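Local coordinates for putative glucarate dehydratase (Pseudomonas fluorescens, PDB 4IT1), which probably catalyses the magnesium-dependent dehydration of D-glucarate to 5-dehydro-4-deoxy-D-glucarate, as a member of the mandelate racemase/muconate lactonizing enzyme family, at residues L288-V294 and S308-L313. Numbering follows the deposited sequence.
Sequences LATNMVV and SVQIVL. With MG (magnesium ion), chain E.
T290 and V309 meet at about a right angle, with T290 CG2 3.7 Å from V309 CG1. V293 CG2 and V294 CG2 add to the apolar cover over V309. V294 CG1 also reaches V312 CG2, at 4.1 Å. A289 and I311 pair on the other face of the sheet, CB to CB at 3.8 Å. The strands run parallel. T290 N donates to I311 O, and L313 N donates to T290 O at 3.0 Å. At the start of the pairing Q310 bends at chi2 (69°). This brings its OE1 to L288 N, 2.8 Å away and in the carbonyl plane, while Q310 N donates back to L288 O.

T290 OG1 lies anti to the backbone N (chi1 -167°), turned to the loop that follows. It accepts from M292 N and V293 N, an ST turn and ST motif, and also bonds D269. A valine here would probably leave both backbone N-H groups and D269 without this partner and free the turn to shift. N291, next in the chain, binds the magnesium ion through OD1 at 2.2 Å, with D243 and E268. Its ND2 reaches L313 O through a water.

The contact closes the beta-alpha-beta unit of strand 288-290, helix 297-306 and strand 311-314 in the family's barrel domain. Helix 297-306 packs on V294 and V309, helix 274-284 on L288 and Q310. Strands 266-268 and 338-341 flank the pair.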
loop_
_atom_site.group_PDB
_atom_site.type_symbol
_atom_site.label_atom_id
_atom_site.label_comp_id
_atom_site.label_asym_id
_atom_site.label_seq_id
_atom_site.Cartn_x
_atom_site.Cartn_y
_atom_site.Cartn_z
ATOM N N LEU A 288 3.267 -19.062 -14.560
ATOM C CA LEU A 288 4.236 -19.374 -13.512
ATOM C C LEU A 288 3.995 -18.556 -12.259
ATOM O O LEU A 288 3.823 -17.332 -12.312
ATOM C CB LEU A 288 5.667 -19.218 -14.016
ATOM C CG LEU A 288 6.012 -19.985 -15.297
ATOM C CD1 LEU A 288 7.458 -19.736 -15.687
ATOM C CD2 LEU A 288 5.737 -21.477 -15.158
ATOM N N ALA A 289 3.965 -19.261 -11.135
ATOM C CA ALA A 289 3.804 -18.657 -9.824
ATOM C C ALA A 289 5.117 -18.809 -9.069
ATOM O O ALA A 289 5.927 -19.683 -9.403
ATOM C CB ALA A 289 2.686 -19.352 -9.060
ATOM N N THR A 290 5.324 -17.974 -8.051
ATOM C CA THR A 290 6.537 -18.063 -7.247
ATOM C C THR A 290 6.335 -17.679 -5.789
ATOM O O THR A 290 5.526 -16.820 -5.462
ATOM C CB THR A 290 7.671 -17.167 -7.816
ATOM O OG1 THR A 290 8.916 -17.504 -7.181
ATOM C CG2 THR A 290 7.385 -15.695 -7.578
ATOM N N ASN A 291 7.089 -18.328 -4.914
ATOM C CA ASN A 291 7.443 -17.708 -3.644
ATOM C C ASN A 291 8.939 -17.892 -3.341
ATOM O O ASN A 291 9.355 -18.058 -2.192
ATOM C CB ASN A 291 6.491 -18.109 -2.500
ATOM C CG ASN A 291 6.483 -19.595 -2.194
ATOM O OD1 ASN A 291 7.182 -20.402 -2.810
ATOM N ND2 ASN A 291 5.672 -19.964 -1.212
ATOM N N MET A 292 9.733 -17.847 -4.408
ATOM C CA MET A 292 11.184 -18.038 -4.330
ATOM C C MET A 292 11.934 -16.909 -5.008
ATOM O O MET A 292 12.878 -16.370 -4.435
ATOM C CB MET A 292 11.602 -19.378 -4.933
ATOM C CG MET A 292 11.364 -20.555 -3.994
ATOM S SD MET A 292 11.702 -22.158 -4.736
ATOM C CE MET A 292 13.492 -22.245 -4.583
ATOM N N VAL A 293 11.508 -16.544 -6.218
ATOM C CA VAL A 293 12.192 -15.492 -6.962
ATOM C C VAL A 293 11.591 -14.099 -6.759
ATOM O O VAL A 293 12.193 -13.096 -7.139
ATOM C CB VAL A 293 12.361 -15.840 -8.449
ATOM C CG1 VAL A 293 13.152 -17.128 -8.587
ATOM C CG2 VAL A 293 11.005 -15.950 -9.147
ATOM N N VAL A 294 10.407 -14.032 -6.159
ATOM C CA VAL A 294 9.825 -12.750 -5.775
ATOM C C VAL A 294 9.366 -12.884 -4.331
ATOM O O VAL A 294 8.261 -13.368 -4.059
ATOM C CB VAL A 294 8.658 -12.313 -6.707
ATOM C CG1 VAL A 294 8.017 -11.026 -6.214
ATOM C CG2 VAL A 294 9.144 -12.118 -8.130
ATOM N N SER A 308 9.328 -12.410 -15.358
ATOM C CA SER A 308 9.674 -13.769 -14.910
ATOM C C SER A 308 8.492 -14.587 -14.410
ATOM O O SER A 308 8.406 -15.789 -14.677
ATOM C CB SER A 308 10.721 -13.723 -13.797
ATOM O OG SER A 308 11.906 -13.095 -14.234
ATOM N N VAL A 309 7.603 -13.940 -13.662
ATOM C CA VAL A 309 6.472 -14.624 -13.050
ATOM C C VAL A 309 5.157 -13.910 -13.336
ATOM O O VAL A 309 5.121 -12.691 -13.522
ATOM C CB VAL A 309 6.653 -14.810 -11.523
ATOM C CG1 VAL A 309 7.879 -15.653 -11.240
ATOM C CG2 VAL A 309 6.735 -13.474 -10.798
ATOM N N GLN A 310 4.082 -14.688 -13.364
ATOM C CA GLN A 310 2.758 -14.166 -13.658
ATOM C C GLN A 310 1.906 -14.114 -12.398
ATOM O O GLN A 310 0.863 -13.472 -12.385
ATOM C CB GLN A 310 2.088 -15.028 -14.724
ATOM C CG GLN A 310 2.761 -14.942 -16.088
ATOM C CD GLN A 310 4.136 -15.597 -16.118
ATOM O OE1 GLN A 310 4.283 -16.775 -15.776
ATOM N NE2 GLN A 310 5.153 -14.833 -16.526
ATOM N N ILE A 311 2.369 -14.785 -11.339
ATOM C CA ILE A 311 1.619 -14.903 -10.093
ATOM C C ILE A 311 2.564 -14.866 -8.895
ATOM O O ILE A 311 3.530 -15.626 -8.834
ATOM C CB ILE A 311 0.802 -16.224 -10.027
ATOM C CG1 ILE A 311 -0.240 -16.303 -11.152
ATOM C CG2 ILE A 311 0.132 -16.357 -8.668
ATOM C CD1 ILE A 311 -0.476 -17.705 -11.688
ATOM N N VAL A 312 2.267 -13.993 -7.940
ATOM C CA VAL A 312 3.035 -13.905 -6.712
ATOM C C VAL A 312 2.251 -14.511 -5.552
ATOM O O VAL A 312 1.127 -14.092 -5.263
ATOM C CB VAL A 312 3.416 -12.447 -6.373
ATOM C CG1 VAL A 312 4.211 -12.395 -5.074
ATOM C CG2 VAL A 312 4.222 -11.829 -7.509
ATOM N N LEU A 313 2.846 -15.507 -4.902
ATOM C CA LEU A 313 2.296 -16.024 -3.655
ATOM C C LEU A 313 2.867 -15.242 -2.477
ATOM O O LEU A 313 4.001 -15.470 -2.059
ATOM C CB LEU A 313 2.569 -17.524 -3.507
ATOM C CG LEU A 313 2.222 -18.423 -4.702
ATOM C CD1 LEU A 313 2.487 -19.870 -4.339
ATOM C CD2 LEU A 313 0.780 -18.256 -5.174
HETATM MG MG MG E . 6.860 -22.563 -2.740
HETATM O O HOH W 1 4.655 -17.549 0.014
HETATM O O HOH W 2 5.664 -22.702 -1.022
HETATM O O HOH W 3 6.754 -14.468 -1.978
HETATM O O HOH W 4 8.266 -22.535 -4.381
HETATM O O HOH W 5 8.483 -22.827 -1.523
#